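Local coordinates for ileal bile acid-binding protein (Danio rerio, PDB 3ELZ) that binds bile acids inside a beta barrel and probably carries them, and perhaps fatty acids, through the cytoplasm, at residues A[49-54]-A[67-72]; A[111-116]-A[126-131]. All coordinates share one frame; numbering follows the deposited sequence.

Contact 1: A[49-54]-A[67-72]; sequences DDFTWT and FIVGKE. With CHD (cholic acid), chain D.
With CG set between its backbone N and its carbonyl carbon (chi1 63°), Phe67 swings its ring across to the strand of Phe51, whose own CG lies anti to the carbonyl carbon. The two rings are nearly parallel, 8° between planes, yet slid apart with centroids 5.2 Å from each other. The closest contact is therefore made by the root of one side chain: CB of Phe51 sits over a face of the Phe67 ring, 3.4 Å from Phe67 CZ, in a CH-pi arrangement. Phe51 and Phe67 form an antiparallel hydrogen-bonded pair; Phe51 N reaches Phe67 O at 2.8 Å, and Phe67 N returns a bond to Phe51 O. Val69 N donates to Asp49 O at 3.0 Å, where the type II turn from Ile68 to Lys71 begins; Gly70, at positive phi, suits that turn. Val69 CG2 rests 3.9 Å from Phe51 CE1, a branched residue filling in beside the aromatic pair.

Trp53 offers one face of its indole to cholic acid, whose C6 stands 3.5 Å from Trp53 CG. Trp53 CE3 meets the edge of the Phe67 ring, 4.2 Å from Phe67 CZ. Phe67 CE1 touches the steroid methyl C19 at 3.6 Å. Large flat side chains suit a rigid steroid. Replacing Trp53 by an alanine would take away the indole and is likely to leave C6 of the steroid without its aromatic face and open a gap beside the edge of Phe67.

On the other face of the sheet, Asp50 OD2 lies near Ile68 CD1, though its main polar partner is Lys66, through a salt bridge. This is the open end of hairpin 50-57/61-68, away from its connecting turn; strand 41-47 flanks Phe51 and Trp53, while Leu94 of strand 93-98 packs against Phe51, Trp53 and Phe67.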
ATOM      1  N   ASP A  49     -16.111  -0.125   9.246  1.00 38.39           N
ATOM      2  CA  ASP A  49     -15.823  -0.673   7.919  1.00 37.99           C
ATOM      3  C   ASP A  49     -15.310   0.420   6.980  1.00 37.59           C
ATOM      4  O   ASP A  49     -14.773   0.134   5.911  1.00 37.23           O
ATOM      5  CB  ASP A  49     -17.065  -1.356   7.323  1.00 38.19           C
ATOM      6  CG  ASP A  49     -17.184  -2.842   7.709  1.00 38.65           C
ATOM      7  OD1 ASP A  49     -18.202  -3.465   7.332  1.00 38.50           O
ATOM      8  OD2 ASP A  49     -16.274  -3.395   8.368  1.00 38.88           O
ATOM      9  N   ASP A  50     -15.470   1.672   7.398  1.00 37.28           N
ATOM     10  CA  ASP A  50     -15.007   2.805   6.619  1.00 37.01           C
ATOM     11  C   ASP A  50     -13.558   3.146   6.946  1.00 36.21           C
ATOM     12  O   ASP A  50     -13.181   3.258   8.116  1.00 35.91           O
ATOM     13  CB  ASP A  50     -15.915   4.023   6.834  1.00 37.62           C
ATOM     14  CG  ASP A  50     -15.473   5.233   6.016  1.00 39.60           C
ATOM     15  OD1 ASP A  50     -15.082   6.252   6.627  1.00 42.23           O
ATOM     16  OD2 ASP A  50     -15.493   5.159   4.762  1.00 42.39           O
ATOM     17  N   PHE A  51     -12.756   3.302   5.895  1.00 35.43           N
ATOM     18  CA  PHE A  51     -11.358   3.711   6.021  1.00 34.59           C
ATOM     19  C   PHE A  51     -11.066   4.948   5.186  1.00 34.00           C
ATOM     20  O   PHE A  51     -11.528   5.052   4.051  1.00 34.07           O
ATOM     21  CB  PHE A  51     -10.422   2.589   5.558  1.00 34.17           C
ATOM     22  CG  PHE A  51     -10.315   1.444   6.522  1.00 33.99           C
ATOM     23  CD1 PHE A  51     -11.283   0.438   6.547  1.00 33.30           C
ATOM     24  CD2 PHE A  51      -9.229   1.354   7.393  1.00 33.34           C
ATOM     25  CE1 PHE A  51     -11.179  -0.636   7.437  1.00 31.71           C
ATOM     26  CE2 PHE A  51      -9.121   0.284   8.288  1.00 32.07           C
ATOM     27  CZ  PHE A  51     -10.100  -0.708   8.305  1.00 31.96           C
ATOM     28  N   THR A  52     -10.303   5.871   5.763  1.00 33.52           N
ATOM     29  CA  THR A  52      -9.680   6.965   5.021  1.00 33.29           C
ATOM     30  C   THR A  52      -8.169   6.757   5.121  1.00 33.51           C
ATOM     31  O   THR A  52      -7.626   6.601   6.214  1.00 33.69           O
ATOM     32  CB  THR A  52     -10.089   8.350   5.557  1.00 33.38           C
ATOM     33  OG1 THR A  52     -11.505   8.383   5.771  1.00 33.02           O
ATOM     34  CG2 THR A  52      -9.699   9.451   4.567  1.00 32.04           C
ATOM     35  N   TRP A  53      -7.502   6.740   3.970  1.00 33.45           N
ATOM     36  CA  TRP A  53      -6.127   6.240   3.870  1.00 33.16           C
ATOM     37  C   TRP A  53      -5.299   7.239   3.065  1.00 32.80           C
ATOM     38  O   TRP A  53      -5.463   7.381   1.857  1.00 32.14           O
ATOM     39  CB  TRP A  53      -6.133   4.860   3.205  1.00 32.96           C
ATOM     40  CG  TRP A  53      -4.923   3.988   3.480  1.00 33.05           C
ATOM     41  CD1 TRP A  53      -3.669   4.120   2.941  1.00 32.40           C
ATOM     42  CD2 TRP A  53      -4.872   2.834   4.330  1.00 32.71           C
ATOM     43  NE1 TRP A  53      -2.841   3.129   3.412  1.00 32.72           N
ATOM     44  CE2 TRP A  53      -3.551   2.324   4.265  1.00 33.05           C
ATOM     45  CE3 TRP A  53      -5.809   2.183   5.146  1.00 32.75           C
ATOM     46  CZ2 TRP A  53      -3.143   1.194   4.989  1.00 32.29           C
ATOM     47  CZ3 TRP A  53      -5.402   1.063   5.866  1.00 32.41           C
ATOM     48  CH2 TRP A  53      -4.080   0.577   5.777  1.00 32.34           C
ATOM     49  N   THR A  54      -4.415   7.937   3.763  1.00 33.10           N
ATOM     50  CA  THR A  54      -3.740   9.097   3.203  1.00 33.34           C
ATOM     51  C   THR A  54      -2.237   8.871   3.160  1.00 33.43           C
ATOM     52  O   THR A  54      -1.640   8.410   4.138  1.00 33.85           O
ATOM     53  CB  THR A  54      -4.139  10.358   3.971  1.00 33.23           C
ATOM     54  OG1 THR A  54      -5.555  10.514   3.862  1.00 33.46           O
ATOM     55  CG2 THR A  54      -3.468  11.611   3.410  1.00 33.32           C
ATOM     56  N   PHE A  67     -12.641   4.079   1.367  1.00 33.56           N
ATOM     57  CA  PHE A  67     -13.320   2.840   1.048  1.00 33.00           C
ATOM     58  C   PHE A  67     -14.031   2.224   2.244  1.00 32.73           C
ATOM     59  O   PHE A  67     -13.683   2.472   3.406  1.00 32.71           O
ATOM     60  CB  PHE A  67     -12.333   1.830   0.422  1.00 33.09           C
ATOM     61  CG  PHE A  67     -11.217   1.412   1.345  1.00 32.44           C
ATOM     62  CD1 PHE A  67     -10.028   2.143   1.400  1.00 32.35           C
ATOM     63  CD2 PHE A  67     -11.352   0.294   2.157  1.00 31.88           C
ATOM     64  CE1 PHE A  67      -8.994   1.761   2.264  1.00 32.26           C
ATOM     65  CE2 PHE A  67     -10.318  -0.097   3.017  1.00 32.35           C
ATOM     66  CZ  PHE A  67      -9.139   0.638   3.064  1.00 31.13           C
ATOM     67  N   ILE A  68     -15.039   1.421   1.922  1.00 32.69           N
ATOM     68  CA  ILE A  68     -15.787   0.624   2.877  1.00 32.24           C
ATOM     69  C   ILE A  68     -15.485  -0.817   2.510  1.00 32.04           C
ATOM     70  O   ILE A  68     -15.508  -1.186   1.333  1.00 32.31           O
ATOM     71  CB  ILE A  68     -17.320   0.924   2.812  1.00 32.37           C
ATOM     72  CG1 ILE A  68     -17.625   2.332   3.330  1.00 32.77           C
ATOM     73  CG2 ILE A  68     -18.149  -0.090   3.621  1.00 31.70           C
ATOM     74  CD1 ILE A  68     -17.400   3.427   2.328  1.00 32.82           C
ATOM     75  N   VAL A  69     -15.155  -1.605   3.524  1.00 31.70           N
ATOM     76  CA  VAL A  69     -14.900  -3.028   3.384  1.00 31.55           C
ATOM     77  C   VAL A  69     -16.085  -3.719   2.716  1.00 31.04           C
ATOM     78  O   VAL A  69     -17.210  -3.611   3.187  1.00 30.68           O
ATOM     79  CB  VAL A  69     -14.644  -3.677   4.775  1.00 31.51           C
ATOM     80  CG1 VAL A  69     -14.589  -5.207   4.669  1.00 32.37           C
ATOM     81  CG2 VAL A  69     -13.367  -3.133   5.386  1.00 31.43           C
ATOM     82  N   GLY A  70     -15.814  -4.412   1.611  1.00 30.72           N
ATOM     83  CA  GLY A  70     -16.791  -5.283   0.966  1.00 30.34           C
ATOM     84  C   GLY A  70     -17.713  -4.590  -0.010  1.00 30.18           C
ATOM     85  O   GLY A  70     -18.600  -5.211  -0.574  1.00 30.19           O
ATOM     86  N   LYS A  71     -17.506  -3.296  -0.199  1.00 30.55           N
ATOM     87  CA  LYS A  71     -18.328  -2.497  -1.100  1.00 30.72           C
ATOM     88  C   LYS A  71     -17.435  -1.917  -2.183  1.00 30.91           C
ATOM     89  O   LYS A  71     -16.292  -1.543  -1.908  1.00 31.28           O
ATOM     90  CB  LYS A  71     -19.030  -1.371  -0.331  1.00 30.79           C
ATOM     91  CG  LYS A  71     -19.969  -1.846   0.792  1.00 31.26           C
ATOM     92  CD  LYS A  71     -21.001  -2.859   0.291  1.00 31.20           C
ATOM     93  CE  LYS A  71     -21.777  -3.501   1.440  1.00 31.22           C
ATOM     94  NZ  LYS A  71     -22.452  -4.761   1.008  1.00 30.26           N
ATOM     95  N   GLU A  72     -17.942  -1.866  -3.414  1.00 30.85           N
ATOM     96  CA  GLU A  72     -17.217  -1.230  -4.513  1.00 30.97           C
ATOM     97  C   GLU A  72     -16.880   0.215  -4.169  1.00 31.20           C
ATOM     98  O   GLU A  72     -17.773   1.011  -3.843  1.00 31.00           O
ATOM     99  CB  GLU A  72     -18.028  -1.287  -5.806  1.00 31.03           C
ATOM    100  CG  GLU A  72     -17.399  -0.544  -6.977  1.00 30.99           C
ATOM    101  CD  GLU A  72     -18.237  -0.643  -8.241  1.00 30.93           C
ATOM    102  OE1 GLU A  72     -19.432  -0.290  -8.190  1.00 31.07           O
ATOM    103  OE2 GLU A  72     -17.702  -1.082  -9.282  1.00 30.37           O
TER
HETATM  104  C1  CHD D 150      -6.891  -1.692  -0.523  1.00 34.39           C
HETATM  105  C2  CHD D 150      -5.934  -2.783  -0.012  1.00 34.82           C
HETATM  106  C3  CHD D 150      -5.490  -2.511   1.423  1.00 34.64           C
HETATM  107  O3  CHD D 150      -4.499  -3.481   1.755  1.00 34.01           O
HETATM  108  C4  CHD D 150      -4.913  -1.090   1.602  1.00 35.02           C
HETATM  109  C5  CHD D 150      -5.810   0.019   0.974  1.00 35.98           C
HETATM  110  C6  CHD D 150      -5.112   1.395   1.113  1.00 35.55           C
HETATM  111  C7  CHD D 150      -4.062   1.702   0.020  1.00 36.56           C
HETATM  112  O7  CHD D 150      -2.816   1.083   0.347  1.00 37.29           O
HETATM  113  C8  CHD D 150      -4.508   1.309  -1.410  1.00 36.15           C
HETATM  114  C9  CHD D 150      -5.122  -0.121  -1.471  1.00 35.74           C
HETATM  115  C10 CHD D 150      -6.308  -0.278  -0.485  1.00 35.48           C
HETATM  116  C11 CHD D 150      -5.474  -0.594  -2.921  1.00 35.59           C
HETATM  117  C12 CHD D 150      -4.320  -0.383  -3.918  1.00 35.38           C
HETATM  118  O12 CHD D 150      -3.273  -1.319  -3.654  1.00 37.54           O
HETATM  119  C13 CHD D 150      -3.778   1.059  -3.871  1.00 36.70           C
HETATM  120  C14 CHD D 150      -3.355   1.392  -2.412  1.00 36.36           C
HETATM  121  C15 CHD D 150      -2.670   2.756  -2.562  1.00 37.68           C
HETATM  122  C16 CHD D 150      -1.872   2.580  -3.867  1.00 36.51           C
HETATM  123  C17 CHD D 150      -2.371   1.227  -4.484  1.00 36.85           C
HETATM  124  C18 CHD D 150      -4.821   2.045  -4.470  1.00 36.17           C
HETATM  125  C19 CHD D 150      -7.444   0.709  -0.867  1.00 35.42           C
HETATM  126  C20 CHD D 150      -2.255   1.209  -6.032  1.00 39.07           C
HETATM  127  C21 CHD D 150      -2.833  -0.020  -6.771  1.00 38.30           C
HETATM  128  C22 CHD D 150      -0.800   1.384  -6.420  1.00 40.24           C
HETATM  129  C23 CHD D 150      -0.788   2.612  -7.325  1.00 44.40           C
HETATM  130  O25 CHD D 150       1.335   3.493  -7.547  1.00 45.03           O
HETATM  131  C24 CHD D 150       0.290   3.571  -6.879  1.00 44.98           C
HETATM  132  O26 CHD D 150       0.047   4.342  -5.903  1.00 43.47           O

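Contact 2: A[111-116]-A[126-131]; sequences KLVETS and VLVRTS. With CHD (cholic acid), chain E.
Glu114 and Arg129 face each other as a hydrogen-bonded antiparallel pair, their side chains side by side and pointing the same way into the barrel. The tight part is the backbone ladder: Glu114 N donates to Arg129 O at 2.8 Å, almost straight at 178°, Arg129 N answers to Glu114 O, and the pairs Leu112/Ser131 and Ser116/Leu127 continue it on either side. The salt bridge between the side chains is long and its hydrogen bond weak, Arg129 NH1 standing 3.4 Å from Glu114 OE1, with the carboxylate at the guanidinium edge and the two planes 42° apart. The chain of Arg129 bends at chi3 (-108°), which carries its guanidinium edge to the Glu114 carboxylate and NH2 to the steroid. Arg129 NH2 makes a weak hydrogen bond to O7 of cholic acid at 3.3 Å. One water is held by Leu112 O and Ser131 OG, the latter at 2.7 Å; a serine here is small and brings a hydroxyl to the water.

The outward face is the solvent side, partly exposed, where apolar branches meet at ordinary contact distance. There Val113 CG1 meets Val128 CG1 at 3.8 Å, and Thr115 CG2 lies near Val126 CG1, beta-branched residues that suit extended strands.

Pairing a buried acid with a buried base, with a water alongside, probably lets this lipid-binding interior accommodate charge, and the arginine is likely to favour the polar hydroxyl side of the steroid.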
ATOM      1  N   LYS A 111       3.298  -3.000  14.181  1.00 34.66           N
ATOM      2  CA  LYS A 111       3.739  -2.311  12.966  1.00 34.25           C
ATOM      3  C   LYS A 111       2.785  -2.487  11.783  1.00 33.84           C
ATOM      4  O   LYS A 111       2.129  -3.521  11.660  1.00 33.52           O
ATOM      5  CB  LYS A 111       5.144  -2.787  12.588  1.00 34.46           C
ATOM      6  CG  LYS A 111       6.209  -2.348  13.596  1.00 34.78           C
ATOM      7  CD  LYS A 111       7.566  -2.965  13.327  1.00 35.56           C
ATOM      8  CE  LYS A 111       8.600  -2.380  14.287  1.00 37.09           C
ATOM      9  NZ  LYS A 111       9.940  -3.018  14.160  1.00 37.66           N
ATOM     10  N   LEU A 112       2.715  -1.462  10.930  1.00 33.29           N
ATOM     11  CA  LEU A 112       1.972  -1.528   9.675  1.00 32.73           C
ATOM     12  C   LEU A 112       2.774  -2.284   8.607  1.00 32.66           C
ATOM     13  O   LEU A 112       3.833  -1.831   8.176  1.00 31.90           O
ATOM     14  CB  LEU A 112       1.620  -0.111   9.182  1.00 32.75           C
ATOM     15  CG  LEU A 112       0.595   0.058   8.051  1.00 32.28           C
ATOM     16  CD1 LEU A 112      -0.831  -0.213   8.540  1.00 32.11           C
ATOM     17  CD2 LEU A 112       0.701   1.448   7.431  1.00 32.46           C
ATOM     18  N   VAL A 113       2.256  -3.441   8.195  1.00 33.11           N
ATOM     19  CA  VAL A 113       2.925  -4.313   7.222  1.00 33.05           C
ATOM     20  C   VAL A 113       2.082  -4.375   5.940  1.00 33.28           C
ATOM     21  O   VAL A 113       0.933  -4.826   5.961  1.00 33.02           O
ATOM     22  CB  VAL A 113       3.200  -5.742   7.817  1.00 33.24           C
ATOM     23  CG1 VAL A 113       3.986  -6.624   6.843  1.00 33.44           C
ATOM     24  CG2 VAL A 113       3.949  -5.647   9.147  1.00 32.93           C
ATOM     25  N   GLU A 114       2.660  -3.871   4.846  1.00 33.03           N
ATOM     26  CA  GLU A 114       2.052  -3.862   3.533  1.00 33.34           C
ATOM     27  C   GLU A 114       2.782  -4.859   2.619  1.00 32.96           C
ATOM     28  O   GLU A 114       3.938  -4.639   2.246  1.00 32.66           O
ATOM     29  CB  GLU A 114       2.132  -2.452   2.920  1.00 33.11           C
ATOM     30  CG  GLU A 114       1.339  -1.382   3.666  1.00 34.50           C
ATOM     31  CD  GLU A 114       1.735   0.049   3.285  1.00 35.47           C
ATOM     32  OE1 GLU A 114       0.938   0.734   2.602  1.00 39.59           O
ATOM     33  OE2 GLU A 114       2.835   0.497   3.669  1.00 35.97           O
ATOM     34  N   THR A 115       2.097  -5.941   2.259  1.00 32.46           N
ATOM     35  CA  THR A 115       2.652  -6.959   1.360  1.00 32.54           C
ATOM     36  C   THR A 115       1.954  -6.888   0.005  1.00 32.69           C
ATOM     37  O   THR A 115       0.742  -7.151  -0.099  1.00 32.83           O
ATOM     38  CB  THR A 115       2.504  -8.377   1.962  1.00 32.28           C
ATOM     39  OG1 THR A 115       2.955  -8.358   3.322  1.00 32.92           O
ATOM     40  CG2 THR A 115       3.285  -9.421   1.167  1.00 31.34           C
ATOM     41  N   SER A 116       2.729  -6.529  -1.021  1.00 32.46           N
ATOM     42  CA  SER A 116       2.252  -6.474  -2.402  1.00 32.59           C
ATOM     43  C   SER A 116       2.828  -7.607  -3.245  1.00 32.33           C
ATOM     44  O   SER A 116       4.007  -7.913  -3.168  1.00 32.02           O
ATOM     45  CB  SER A 116       2.607  -5.135  -3.057  1.00 32.36           C
ATOM     46  OG  SER A 116       2.035  -4.055  -2.339  1.00 33.72           O
ATOM     47  N   VAL A 126       7.402 -10.105  -4.748  1.00 29.99           N
ATOM     48  CA  VAL A 126       6.764  -9.693  -3.493  1.00 29.62           C
ATOM     49  C   VAL A 126       7.563  -8.545  -2.857  1.00 30.59           C
ATOM     50  O   VAL A 126       8.782  -8.627  -2.726  1.00 30.50           O
ATOM     51  CB  VAL A 126       6.611 -10.891  -2.498  1.00 29.38           C
ATOM     52  CG1 VAL A 126       5.931 -10.461  -1.194  1.00 28.36           C
ATOM     53  CG2 VAL A 126       5.836 -12.048  -3.143  1.00 27.23           C
ATOM     54  N   LEU A 127       6.862  -7.472  -2.496  1.00 31.35           N
ATOM     55  CA  LEU A 127       7.427  -6.375  -1.724  1.00 32.40           C
ATOM     56  C   LEU A 127       6.747  -6.365  -0.356  1.00 32.44           C
ATOM     57  O   LEU A 127       5.520  -6.425  -0.277  1.00 32.18           O
ATOM     58  CB  LEU A 127       7.186  -5.028  -2.436  1.00 32.82           C
ATOM     59  CG  LEU A 127       8.087  -3.823  -2.097  1.00 34.29           C
ATOM     60  CD1 LEU A 127       8.068  -2.788  -3.208  1.00 36.49           C
ATOM     61  CD2 LEU A 127       7.700  -3.159  -0.784  1.00 36.33           C
ATOM     62  N   VAL A 128       7.549  -6.303   0.709  1.00 32.72           N
ATOM     63  CA  VAL A 128       7.036  -6.115   2.067  1.00 32.53           C
ATOM     64  C   VAL A 128       7.520  -4.781   2.613  1.00 32.79           C
ATOM     65  O   VAL A 128       8.719  -4.566   2.820  1.00 33.10           O
ATOM     66  CB  VAL A 128       7.443  -7.265   3.039  1.00 32.81           C
ATOM     67  CG1 VAL A 128       6.896  -6.999   4.453  1.00 32.88           C
ATOM     68  CG2 VAL A 128       6.950  -8.598   2.543  1.00 31.85           C
ATOM     69  N   ARG A 129       6.572  -3.883   2.842  1.00 32.75           N
ATOM     70  CA  ARG A 129       6.871  -2.561   3.348  1.00 32.89           C
ATOM     71  C   ARG A 129       6.420  -2.499   4.808  1.00 32.52           C
ATOM     72  O   ARG A 129       5.275  -2.813   5.130  1.00 32.67           O
ATOM     73  CB  ARG A 129       6.160  -1.521   2.483  1.00 33.28           C
ATOM     74  CG  ARG A 129       6.536  -0.090   2.766  1.00 35.28           C
ATOM     75  CD  ARG A 129       5.383   0.807   2.365  1.00 38.24           C
ATOM     76  NE  ARG A 129       5.645   1.586   1.170  1.00 39.54           N
ATOM     77  CZ  ARG A 129       4.703   2.128   0.407  1.00 39.91           C
ATOM     78  NH1 ARG A 129       3.415   1.961   0.696  1.00 37.56           N
ATOM     79  NH2 ARG A 129       5.058   2.844  -0.653  1.00 40.62           N
ATOM     80  N   THR A 130       7.335  -2.148   5.701  1.00 32.48           N
ATOM     81  CA  THR A 130       7.005  -2.062   7.126  1.00 32.17           C
ATOM     82  C   THR A 130       7.085  -0.611   7.610  1.00 32.42           C
ATOM     83  O   THR A 130       8.040   0.104   7.299  1.00 32.29           O
ATOM     84  CB  THR A 130       7.895  -2.994   7.976  1.00 32.25           C
ATOM     85  OG1 THR A 130       7.952  -4.295   7.363  1.00 31.29           O
ATOM     86  CG2 THR A 130       7.357  -3.115   9.417  1.00 31.28           C
ATOM     87  N   SER A 131       6.067  -0.182   8.353  1.00 32.51           N
ATOM     88  CA  SER A 131       5.988   1.194   8.843  1.00 32.89           C
ATOM     89  C   SER A 131       5.809   1.225  10.352  1.00 32.88           C
ATOM     90  O   SER A 131       4.986   0.491  10.900  1.00 33.07           O
ATOM     91  CB  SER A 131       4.827   1.963   8.182  1.00 32.67           C
ATOM     92  OG  SER A 131       5.080   2.257   6.818  1.00 34.15           O
TER
HETATM   93  C1  CHD E 151       6.319   0.985  -6.513  1.00 35.98           C
HETATM   94  C2  CHD E 151       6.591   0.357  -5.138  1.00 36.14           C
HETATM   95  C3  CHD E 151       5.280   0.215  -4.357  1.00 36.70           C
HETATM   96  O3  CHD E 151       5.557  -0.339  -3.086  1.00 37.23           O
HETATM   97  C4  CHD E 151       4.665   1.603  -4.152  1.00 36.55           C
HETATM   98  C5  CHD E 151       4.375   2.272  -5.525  1.00 36.06           C
HETATM   99  C6  CHD E 151       3.662   3.654  -5.328  1.00 34.90           C
HETATM  100  C7  CHD E 151       4.627   4.764  -4.857  1.00 35.32           C
HETATM  101  O7  CHD E 151       4.956   4.619  -3.447  1.00 34.84           O
HETATM  102  C8  CHD E 151       5.885   4.847  -5.764  1.00 35.04           C
HETATM  103  C9  CHD E 151       6.594   3.473  -5.942  1.00 35.94           C
HETATM  104  C10 CHD E 151       5.625   2.357  -6.454  1.00 35.85           C
HETATM  105  C11 CHD E 151       7.908   3.564  -6.768  1.00 36.33           C
HETATM  106  C12 CHD E 151       8.823   4.732  -6.327  1.00 37.17           C
HETATM  107  O12 CHD E 151       9.442   4.407  -5.068  1.00 39.63           O
HETATM  108  C13 CHD E 151       8.069   6.080  -6.251  1.00 35.80           C
HETATM  109  C14 CHD E 151       6.898   5.917  -5.288  1.00 35.66           C
HETATM  110  C15 CHD E 151       6.385   7.357  -5.171  1.00 35.06           C
HETATM  111  C16 CHD E 151       7.693   8.134  -4.963  1.00 34.83           C
HETATM  112  C17 CHD E 151       8.821   7.185  -5.441  1.00 36.45           C
HETATM  113  C18 CHD E 151       7.622   6.554  -7.662  1.00 35.50           C
HETATM  114  C19 CHD E 151       5.130   2.678  -7.871  1.00 36.01           C
HETATM  115  C20 CHD E 151       9.940   7.971  -6.172  1.00 37.06           C
HETATM  116  C21 CHD E 151      10.996   7.069  -6.846  1.00 37.13           C
HETATM  117  C22 CHD E 151      10.623   8.933  -5.194  1.00 38.06           C
HETATM  118  C23 CHD E 151      11.033  10.223  -5.892  1.00 39.69           C
HETATM  119  O25 CHD E 151      11.965  12.348  -5.391  1.00 41.84           O
HETATM  120  C24 CHD E 151      11.782  11.183  -4.962  1.00 41.53           C
HETATM  121  O26 CHD E 151      12.152  10.740  -3.850  1.00 42.62           O
HETATM  122  O   HOH W   1       4.018   0.002   5.758  1.00 23.81           O

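Overall arrangement
From the N terminus, the chain first runs through strand 8-16, the two helices and strand 41-47, and only then reaches 49-54. Contact 1 closes the short hairpin of strands 50-57 and 61-68, and contact 2 closes another much later, between strands 111-119 and 124-133. The two loops follow in series, neither nesting nor crossing. Their centres lie 19 Å apart and they do not touch, yet they belong to one antiparallel sheet: strands 41-47 and 8-16 stand between the two hairpins, as 50-57, 41-47, 8-16 and 124-133 follow in order. Each puts side chains against a different cholic acid, so they line separate parts of one barrel interior.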